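Local atomic coordinates of beta-L-arabinobiosidase (Bacteroides thetaiotaomicron, PDB entry 5MQR), a protein that probably hydrolyses glycosidic bonds in plant pectin as a beta-L-arabinobiosidase, possibly with exo-alpha-sialidase activity. Residues Ser627-Ser632 against Pro664-Glu669; Phe668-Tyr673 against Ser985-Gly990; Tyr673-Ser678 against Glu980-Ser985. One frame throughout, in Å; residues are numbered along the deposited sequence.

Contact 1 of 3, residues Ser627-Ser632 against Pro664-Glu669; sequences SHYAES and PQRNFE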
# COMPACT_ATOMS: atom_id res chain seq x y z
N SER A 627 14.61 1.60 13.01
CA SER A 627 15.52 1.22 14.06
C SER A 627 16.66 2.20 14.22
O SER A 627 17.23 2.25 15.30
CB SER A 627 16.10 -0.17 13.82
OG SER A 627 16.76 -0.19 12.58
N HIS A 628 16.97 2.98 13.18
CA HIS A 628 17.93 4.09 13.30
C HIS A 628 17.59 5.10 14.43
O HIS A 628 18.50 5.69 14.99
CB HIS A 628 18.11 4.82 11.97
CG HIS A 628 16.91 5.62 11.53
ND1 HIS A 628 16.71 6.93 11.90
CD2 HIS A 628 15.85 5.28 10.76
CE1 HIS A 628 15.59 7.37 11.37
NE2 HIS A 628 15.04 6.38 10.67
N TYR A 629 16.32 5.28 14.77
CA TYR A 629 15.96 6.20 15.87
C TYR A 629 16.54 5.74 17.19
O TYR A 629 17.31 6.48 17.79
CB TYR A 629 14.43 6.44 15.95
CG TYR A 629 13.90 7.35 14.86
CD1 TYR A 629 14.31 8.70 14.76
CD2 TYR A 629 12.98 6.89 13.92
CE1 TYR A 629 13.81 9.55 13.76
CE2 TYR A 629 12.48 7.73 12.92
CZ TYR A 629 12.89 9.06 12.85
OH TYR A 629 12.37 9.87 11.87
N ALA A 630 16.20 4.52 17.62
CA ALA A 630 16.76 3.95 18.88
C ALA A 630 18.28 4.04 18.90
O ALA A 630 18.87 4.43 19.92
CB ALA A 630 16.31 2.52 19.10
N GLU A 631 18.90 3.66 17.77
CA GLU A 631 20.35 3.72 17.62
C GLU A 631 20.90 5.14 17.82
O GLU A 631 21.85 5.32 18.57
CB GLU A 631 20.78 3.17 16.25
CG GLU A 631 20.69 1.64 16.17
CD GLU A 631 20.48 1.10 14.75
OE1 GLU A 631 21.01 1.68 13.76
OE2 GLU A 631 19.79 0.06 14.62
N SER A 632 20.31 6.13 17.16
CA SER A 632 20.69 7.54 17.38
C SER A 632 20.48 7.98 18.83
O SER A 632 21.34 8.62 19.39
CB SER A 632 19.90 8.50 16.48
OG SER A 632 20.20 8.25 15.12
N PRO A 664 5.90 12.70 6.54
CA PRO A 664 6.97 13.43 5.83
C PRO A 664 7.65 14.52 6.65
O PRO A 664 8.59 15.14 6.16
CB PRO A 664 6.24 14.10 4.66
CG PRO A 664 4.79 13.81 4.82
CD PRO A 664 4.57 13.19 6.16
N GLN A 665 7.19 14.77 7.87
CA GLN A 665 7.74 15.81 8.72
C GLN A 665 8.62 15.13 9.77
O GLN A 665 8.12 14.36 10.61
CB GLN A 665 6.63 16.65 9.33
CG GLN A 665 7.09 18.01 9.84
CD GLN A 665 5.95 18.92 10.29
OE1 GLN A 665 4.87 18.94 9.69
NE2 GLN A 665 6.19 19.67 11.34
N ARG A 666 9.92 15.40 9.68
CA ARG A 666 10.93 14.73 10.48
C ARG A 666 10.70 14.85 11.99
O ARG A 666 10.85 13.88 12.71
CB ARG A 666 12.33 15.26 10.09
CG ARG A 666 13.52 14.59 10.78
CD ARG A 666 13.49 13.06 10.57
NE ARG A 666 14.74 12.39 10.99
CZ ARG A 666 15.25 11.26 10.46
NH1 ARG A 666 14.65 10.62 9.45
NH2 ARG A 666 16.40 10.78 10.93
N ASN A 667 10.34 16.03 12.47
CA ASN A 667 10.25 16.21 13.92
C ASN A 667 9.13 15.37 14.57
O ASN A 667 9.36 14.75 15.59
CB ASN A 667 10.25 17.70 14.36
CG ASN A 667 9.10 18.53 13.77
OD1 ASN A 667 8.23 18.04 13.05
ND2 ASN A 667 9.12 19.81 14.08
N PHE A 668 7.95 15.30 13.95
CA PHE A 668 6.85 14.46 14.44
C PHE A 668 7.22 12.97 14.49
O PHE A 668 6.92 12.27 15.47
CB PHE A 668 5.62 14.59 13.53
CG PHE A 668 4.70 15.72 13.88
CD1 PHE A 668 4.89 17.00 13.37
CD2 PHE A 668 3.61 15.50 14.69
CE1 PHE A 668 4.02 18.04 13.68
CE2 PHE A 668 2.72 16.53 15.00
CZ PHE A 668 2.92 17.80 14.48
N GLU A 669 7.86 12.51 13.43
CA GLU A 669 8.26 11.14 13.33
C GLU A 669 9.31 10.82 14.40
O GLU A 669 9.16 9.85 15.12
CB GLU A 669 8.80 10.81 11.93
CG GLU A 669 9.05 9.31 11.72
CD GLU A 669 9.53 8.97 10.33
OE1 GLU A 669 8.68 8.95 9.41
OE2 GLU A 669 10.76 8.74 10.15
O HOH W 1 12.46 6.95 9.26
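Two groups grip E669 OE2: the hydroxyl Y629 OH, which donates to it at 2.6 Å, and a water shared with H628 that donates at the same distance. This is a helix-to-helix contact between helix 627-636 and the first turn of helix 666-680, probably in the helical part that makes this enzyme a six-hairpin glycosidase. Y629 is directed at helix 666-680 from its CB, and its hydroxyl makes the touch. The carboxylate stands nearly upright against the ring, the two planes 88° apart. OE2 sits at the ring's edge, near its plane, while the hydroxyl reaches OE2 on the anti side, somewhat out of the carboxylate plane. E669 gets there with an extended chain: CG lies anti to the backbone N (chi1 -172°), which carries the acid out from a CB that does not itself face the other helix. Its second oxygen, OE1, turns back to the chain at C663 N in a weak hydrogen bond.

The water lies 3.0 Å from H628 NE2, in the plane of the imidazole, and bridges it to E669 OE2, which it does not touch directly. H628 folds back on its neighbour as well: CE1 rides 3.4 Å above the centre of the Y629 ring. Off the face opposite H628, Y673 lays its ring nearly parallel, displaced.

R666, on the exposed side, completes the contact. Its chain bends at chi2 (55°), bringing R666 NH2 within 3.5 Å of H628 CE1, the two side chains crossing obliquely. One face of the guanidinium lies over the tyrosine hydroxyl, and R666 NH1 comes to 3.4 Å from Y629 OH, at an angle too poor for a hydrogen bond.

Contact 2 of 3, residues Phe668-Tyr673 against Ser985-Gly990; sequences FEEMYY and SQYHRG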
# COMPACT_ATOMS: atom_id res chain seq x y z
N PHE A 668 7.95 15.30 13.95
CA PHE A 668 6.85 14.46 14.44
C PHE A 668 7.22 12.97 14.49
O PHE A 668 6.92 12.27 15.47
CB PHE A 668 5.62 14.59 13.53
CG PHE A 668 4.70 15.72 13.88
CD1 PHE A 668 4.89 17.00 13.37
CD2 PHE A 668 3.61 15.50 14.69
CE1 PHE A 668 4.02 18.04 13.68
CE2 PHE A 668 2.72 16.53 15.00
CZ PHE A 668 2.92 17.80 14.48
N GLU A 669 7.86 12.51 13.43
CA GLU A 669 8.26 11.14 13.33
C GLU A 669 9.31 10.82 14.40
O GLU A 669 9.16 9.85 15.12
CB GLU A 669 8.80 10.81 11.93
CG GLU A 669 9.05 9.31 11.72
CD GLU A 669 9.53 8.97 10.33
OE1 GLU A 669 8.68 8.95 9.41
OE2 GLU A 669 10.76 8.74 10.15
N GLU A 670 10.34 11.65 14.51
CA GLU A 670 11.39 11.47 15.49
C GLU A 670 10.83 11.46 16.91
O GLU A 670 11.27 10.66 17.72
CB GLU A 670 12.46 12.56 15.37
CG GLU A 670 13.59 12.43 16.37
CD GLU A 670 14.66 13.48 16.18
OE1 GLU A 670 14.37 14.70 16.25
OE2 GLU A 670 15.81 13.09 15.97
N MSE A 671 9.88 12.34 17.19
CA MSE A 671 9.30 12.45 18.54
C MSE A 671 8.47 11.25 18.87
O MSE A 671 8.42 10.84 20.01
CB MSE A 671 8.46 13.72 18.70
CG MSE A 671 8.17 14.10 20.15
SE MSE A 671 9.85 14.34 21.20
CE MSE A 671 10.74 15.62 20.00
N TYR A 672 7.80 10.69 17.86
CA TYR A 672 7.06 9.47 18.02
C TYR A 672 7.96 8.39 18.59
O TYR A 672 7.67 7.79 19.61
CB TYR A 672 6.47 9.01 16.67
CG TYR A 672 5.65 7.78 16.83
CD1 TYR A 672 4.31 7.85 17.18
CD2 TYR A 672 6.22 6.51 16.66
CE1 TYR A 672 3.57 6.70 17.36
CE2 TYR A 672 5.47 5.36 16.83
CZ TYR A 672 4.15 5.46 17.18
OH TYR A 672 3.42 4.31 17.39
N TYR A 673 9.09 8.18 17.93
CA TYR A 673 10.00 7.13 18.36
C TYR A 673 10.70 7.50 19.66
O TYR A 673 10.84 6.63 20.53
CB TYR A 673 10.98 6.73 17.22
CG TYR A 673 10.21 6.03 16.14
CD1 TYR A 673 9.81 4.70 16.28
CD2 TYR A 673 9.77 6.73 15.01
CE1 TYR A 673 9.03 4.08 15.30
CE2 TYR A 673 9.00 6.12 14.03
CZ TYR A 673 8.63 4.81 14.18
OH TYR A 673 7.86 4.23 13.21
N SER A 985 8.89 21.93 21.26
CA SER A 985 9.31 22.19 22.63
C SER A 985 10.16 21.07 23.23
O SER A 985 10.89 21.33 24.15
CB SER A 985 8.10 22.46 23.55
OG SER A 985 7.42 21.26 23.91
N GLN A 986 10.05 19.85 22.70
CA GLN A 986 10.70 18.67 23.27
C GLN A 986 12.12 18.46 22.71
O GLN A 986 12.47 17.39 22.22
CB GLN A 986 9.83 17.43 23.10
CG GLN A 986 8.60 17.44 24.01
CD GLN A 986 7.63 16.31 23.70
OE1 GLN A 986 7.61 15.29 24.38
NE2 GLN A 986 6.81 16.48 22.65
N TYR A 987 12.93 19.52 22.80
CA TYR A 987 14.32 19.51 22.40
C TYR A 987 15.09 20.33 23.42
O TYR A 987 14.54 21.26 24.04
CB TYR A 987 14.51 20.08 20.99
CG TYR A 987 13.99 19.16 19.93
CD1 TYR A 987 12.67 19.22 19.51
CD2 TYR A 987 14.83 18.23 19.32
CE1 TYR A 987 12.18 18.36 18.54
CE2 TYR A 987 14.36 17.36 18.34
CZ TYR A 987 13.02 17.44 17.95
OH TYR A 987 12.54 16.60 16.97
N HIS A 988 16.35 19.94 23.59
CA HIS A 988 17.25 20.54 24.57
C HIS A 988 18.65 20.26 24.03
O HIS A 988 18.97 19.12 23.73
CB HIS A 988 17.03 19.88 25.94
CG HIS A 988 17.88 20.42 27.03
ND1 HIS A 988 17.64 21.64 27.63
CD2 HIS A 988 18.96 19.90 27.67
CE1 HIS A 988 18.54 21.85 28.58
NE2 HIS A 988 19.34 20.81 28.64
N ARG A 989 19.44 21.32 23.86
CA ARG A 989 20.81 21.21 23.33
C ARG A 989 20.84 20.51 21.97
O ARG A 989 21.82 19.83 21.63
CB ARG A 989 21.75 20.51 24.35
CG ARG A 989 21.98 21.32 25.61
CD ARG A 989 22.90 20.65 26.62
NE ARG A 989 23.21 21.55 27.72
CZ ARG A 989 24.09 22.55 27.67
NH1 ARG A 989 24.81 22.79 26.58
NH2 ARG A 989 24.27 23.33 28.73
N GLY A 990 19.77 20.70 21.19
CA GLY A 990 19.65 20.13 19.87
C GLY A 990 19.15 18.70 19.75
O GLY A 990 19.08 18.17 18.64
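Y987 and Q986 receive two consecutive residues of helix 666-680, E670 and M671, one by a hydrogen bond and the other by apolar packing. The receiving piece is the tight turn after helix 972-985, an inverse gamma turn centred on Q986, together with the start of the short antiparallel hairpin 987-988/991-992. In the first shell, Y987 OH donates to E670 OE1 at 2.7 Å. It meets the anti lone pair of that oxygen, which lies at the edge of the ring, near its plane; carboxylate and ring are turned 49° against each other. E670 reaches across fully extended, CG anti to the backbone N (chi1 180°).

M671, modelled as selenomethionine, bends at chi2 and chi3 and tucks its end into the turn. Its methyl CE sits 3.3 Å from the carbonyl O of Q986 and 3.4 Å from CE1 of Y987, and its SE rests 3.6 Å from Q986 CB. Glutamate and selenomethionine thus both hold the same tyrosine, at its hydroxyl end and along its ring. A phenylalanine in place of Y987 would keep the ring beside M671 but would probably leave E670 OE1 without this donor and its carboxylate freer to turn.

Further out, the amide of Q986 is fixed at both ends: OE1 takes a hydrogen bond from R675 NH1, one turn along the same helix as M671, while NE2 gives one to Y982 O. F1021 packs on both M671 and Q986, and Y629 and F633 of helix 627-636 touch E670. The inverse gamma turn is closed by the weak hydrogen bond from Y987 N to S985 O at 3.0 Å.

Contact 3 of 3, residues Tyr673-Ser678 against Glu980-Ser985; sequences YYRWWS and ELYVES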
# COMPACT_ATOMS: atom_id res chain seq x y z
N TYR A 673 9.09 8.18 17.93
CA TYR A 673 10.00 7.13 18.36
C TYR A 673 10.70 7.50 19.66
O TYR A 673 10.84 6.63 20.53
CB TYR A 673 10.98 6.73 17.22
CG TYR A 673 10.21 6.03 16.14
CD1 TYR A 673 9.81 4.70 16.28
CD2 TYR A 673 9.77 6.73 15.01
CE1 TYR A 673 9.03 4.08 15.30
CE2 TYR A 673 9.00 6.12 14.03
CZ TYR A 673 8.63 4.81 14.18
OH TYR A 673 7.86 4.23 13.21
N TYR A 674 11.08 8.77 19.82
CA TYR A 674 11.75 9.17 21.04
C TYR A 674 10.91 8.90 22.30
O TYR A 674 11.42 8.42 23.30
CB TYR A 674 12.16 10.65 21.00
CG TYR A 674 12.72 11.15 22.32
CD1 TYR A 674 14.00 10.81 22.73
CD2 TYR A 674 11.95 11.90 23.18
CE1 TYR A 674 14.51 11.23 23.94
CE2 TYR A 674 12.44 12.35 24.41
CZ TYR A 674 13.72 12.00 24.78
OH TYR A 674 14.23 12.44 25.98
N ARG A 675 9.63 9.22 22.25
CA ARG A 675 8.79 9.14 23.45
C ARG A 675 8.53 7.69 23.82
O ARG A 675 8.41 7.40 25.01
CB ARG A 675 7.49 9.91 23.27
CG ARG A 675 7.69 11.44 23.34
CD ARG A 675 8.14 11.92 24.72
NE ARG A 675 7.16 11.57 25.72
CZ ARG A 675 6.26 12.40 26.26
NH1 ARG A 675 6.20 13.70 25.95
NH2 ARG A 675 5.39 11.90 27.14
N TRP A 676 8.50 6.80 22.83
CA TRP A 676 8.45 5.38 23.17
C TRP A 676 9.77 4.92 23.84
O TRP A 676 9.72 4.20 24.82
CB TRP A 676 8.15 4.49 21.98
CG TRP A 676 6.76 4.49 21.53
CD1 TRP A 676 6.33 4.72 20.25
CD2 TRP A 676 5.59 4.23 22.30
NE1 TRP A 676 4.96 4.62 20.18
CE2 TRP A 676 4.47 4.33 21.42
CE3 TRP A 676 5.36 3.95 23.65
CZ2 TRP A 676 3.16 4.15 21.84
CZ3 TRP A 676 4.05 3.76 24.07
CH2 TRP A 676 2.96 3.87 23.17
N TRP A 677 10.90 5.35 23.28
CA TRP A 677 12.22 5.00 23.78
C TRP A 677 12.43 5.54 25.20
O TRP A 677 13.08 4.92 26.04
CB TRP A 677 13.27 5.59 22.81
CG TRP A 677 14.72 5.40 23.18
CD1 TRP A 677 15.52 4.34 22.88
CD2 TRP A 677 15.54 6.34 23.85
NE1 TRP A 677 16.79 4.55 23.34
CE2 TRP A 677 16.83 5.78 23.94
CE3 TRP A 677 15.31 7.60 24.40
CZ2 TRP A 677 17.89 6.43 24.57
CZ3 TRP A 677 16.37 8.26 25.01
CH2 TRP A 677 17.64 7.67 25.08
N SER A 678 11.88 6.71 25.43
CA SER A 678 11.93 7.33 26.72
C SER A 678 11.05 6.61 27.73
O SER A 678 11.53 6.22 28.79
CB SER A 678 11.46 8.77 26.61
OG SER A 678 11.87 9.39 27.80
N GLU A 980 2.31 20.46 16.97
CA GLU A 980 3.60 20.84 16.41
C GLU A 980 4.50 21.58 17.43
O GLU A 980 5.70 21.31 17.54
CB GLU A 980 3.39 21.70 15.15
CG GLU A 980 4.68 22.04 14.41
CD GLU A 980 4.43 22.55 13.00
OE1 GLU A 980 3.75 23.57 12.87
OE2 GLU A 980 4.92 21.93 12.02
N LEU A 981 3.91 22.52 18.15
CA LEU A 981 4.61 23.25 19.21
C LEU A 981 5.03 22.31 20.36
O LEU A 981 6.12 22.45 20.90
CB LEU A 981 3.75 24.40 19.73
CG LEU A 981 3.47 25.55 18.76
CD1 LEU A 981 2.58 26.65 19.37
CD2 LEU A 981 4.78 26.17 18.26
N TYR A 982 4.18 21.35 20.73
CA TYR A 982 4.54 20.36 21.72
C TYR A 982 5.78 19.57 21.23
O TYR A 982 6.75 19.35 21.97
CB TYR A 982 3.36 19.43 22.00
CG TYR A 982 3.50 18.45 23.15
CD1 TYR A 982 4.48 18.59 24.15
CD2 TYR A 982 2.63 17.38 23.26
CE1 TYR A 982 4.58 17.68 25.19
CE2 TYR A 982 2.71 16.48 24.30
CZ TYR A 982 3.69 16.63 25.26
OH TYR A 982 3.75 15.71 26.29
N VAL A 983 5.78 19.23 19.95
CA VAL A 983 6.95 18.60 19.32
C VAL A 983 8.20 19.48 19.38
O VAL A 983 9.22 19.06 19.89
CB VAL A 983 6.65 18.14 17.87
CG1 VAL A 983 7.93 17.67 17.17
CG2 VAL A 983 5.62 17.01 17.85
N GLU A 984 8.10 20.71 18.89
CA GLU A 984 9.24 21.62 18.87
C GLU A 984 9.77 21.92 20.27
O GLU A 984 10.96 22.17 20.43
CB GLU A 984 8.87 22.94 18.19
CG GLU A 984 8.69 22.82 16.68
CD GLU A 984 8.26 24.11 15.99
OE1 GLU A 984 7.86 25.07 16.68
OE2 GLU A 984 8.33 24.14 14.74
N SER A 985 8.89 21.93 21.26
CA SER A 985 9.31 22.19 22.63
C SER A 985 10.16 21.07 23.23
O SER A 985 10.89 21.33 24.15
CB SER A 985 8.10 22.46 23.55
OG SER A 985 7.42 21.26 23.91
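R675 and Y982 meet at about a right angle, guanidinium and phenol planes 83° apart, a side-chain tie between helix 666-680 and the last turns of helix 972-985 in what is probably the alpha-helical glycosidase domain. The touch is narrow: R675 NH1 donates to Y982 OH at 3.2 Å, with an N-H...O angle of 153°. The hydroxyl lies at the guanidinium's edge, slightly tilted from its plane. R675 starts with CG anti to its carbonyl carbon (chi1 -74°) and then bends at chi2 and chi3, a folded route that keeps the head near its own helix. Y982 does the rest of the reaching; its CB does not face the arginine, yet the ring carries the hydroxyl over. Near the other end of that ring, S985 OG lies in the ring plane and donates to Y982 O at 2.8 Å.

The strongest polar partners lie beyond: Q986 OE1 for R675 NH1 and the T1020 carbonyl for Y982 OH; R675 NH2 bonds to S1019 OG. The partners named are neutral oxygens, whose dipoles would probably help to stabilise the buried positive charge, and the phenol, set between an N-H and a carbonyl, is likely to be polarised as both acceptor and donor.

Overall arrangement
Helix 666-680 runs through all three contacts and is read from its N-terminal end onward: contact 1 uses its first turn, contact 2 the next and contact 3 the one after. Centres of contacts 1 and 2 lie about 9 Å apart, those of 1 and 3 about 10 Å, and those of 2 and 3 only about 4 Å. Contact 1 is local in sequence, joining helix 627-636 to helix 666-680 with about 30 residues between the segments; the other two bring in helix 972-985 and the strand 987-988 that follows it, some 300 residues on, with contact 3 nested inside the loop closed by contact 2. Helix 666-680 is thus held between early and late parts of the helical region.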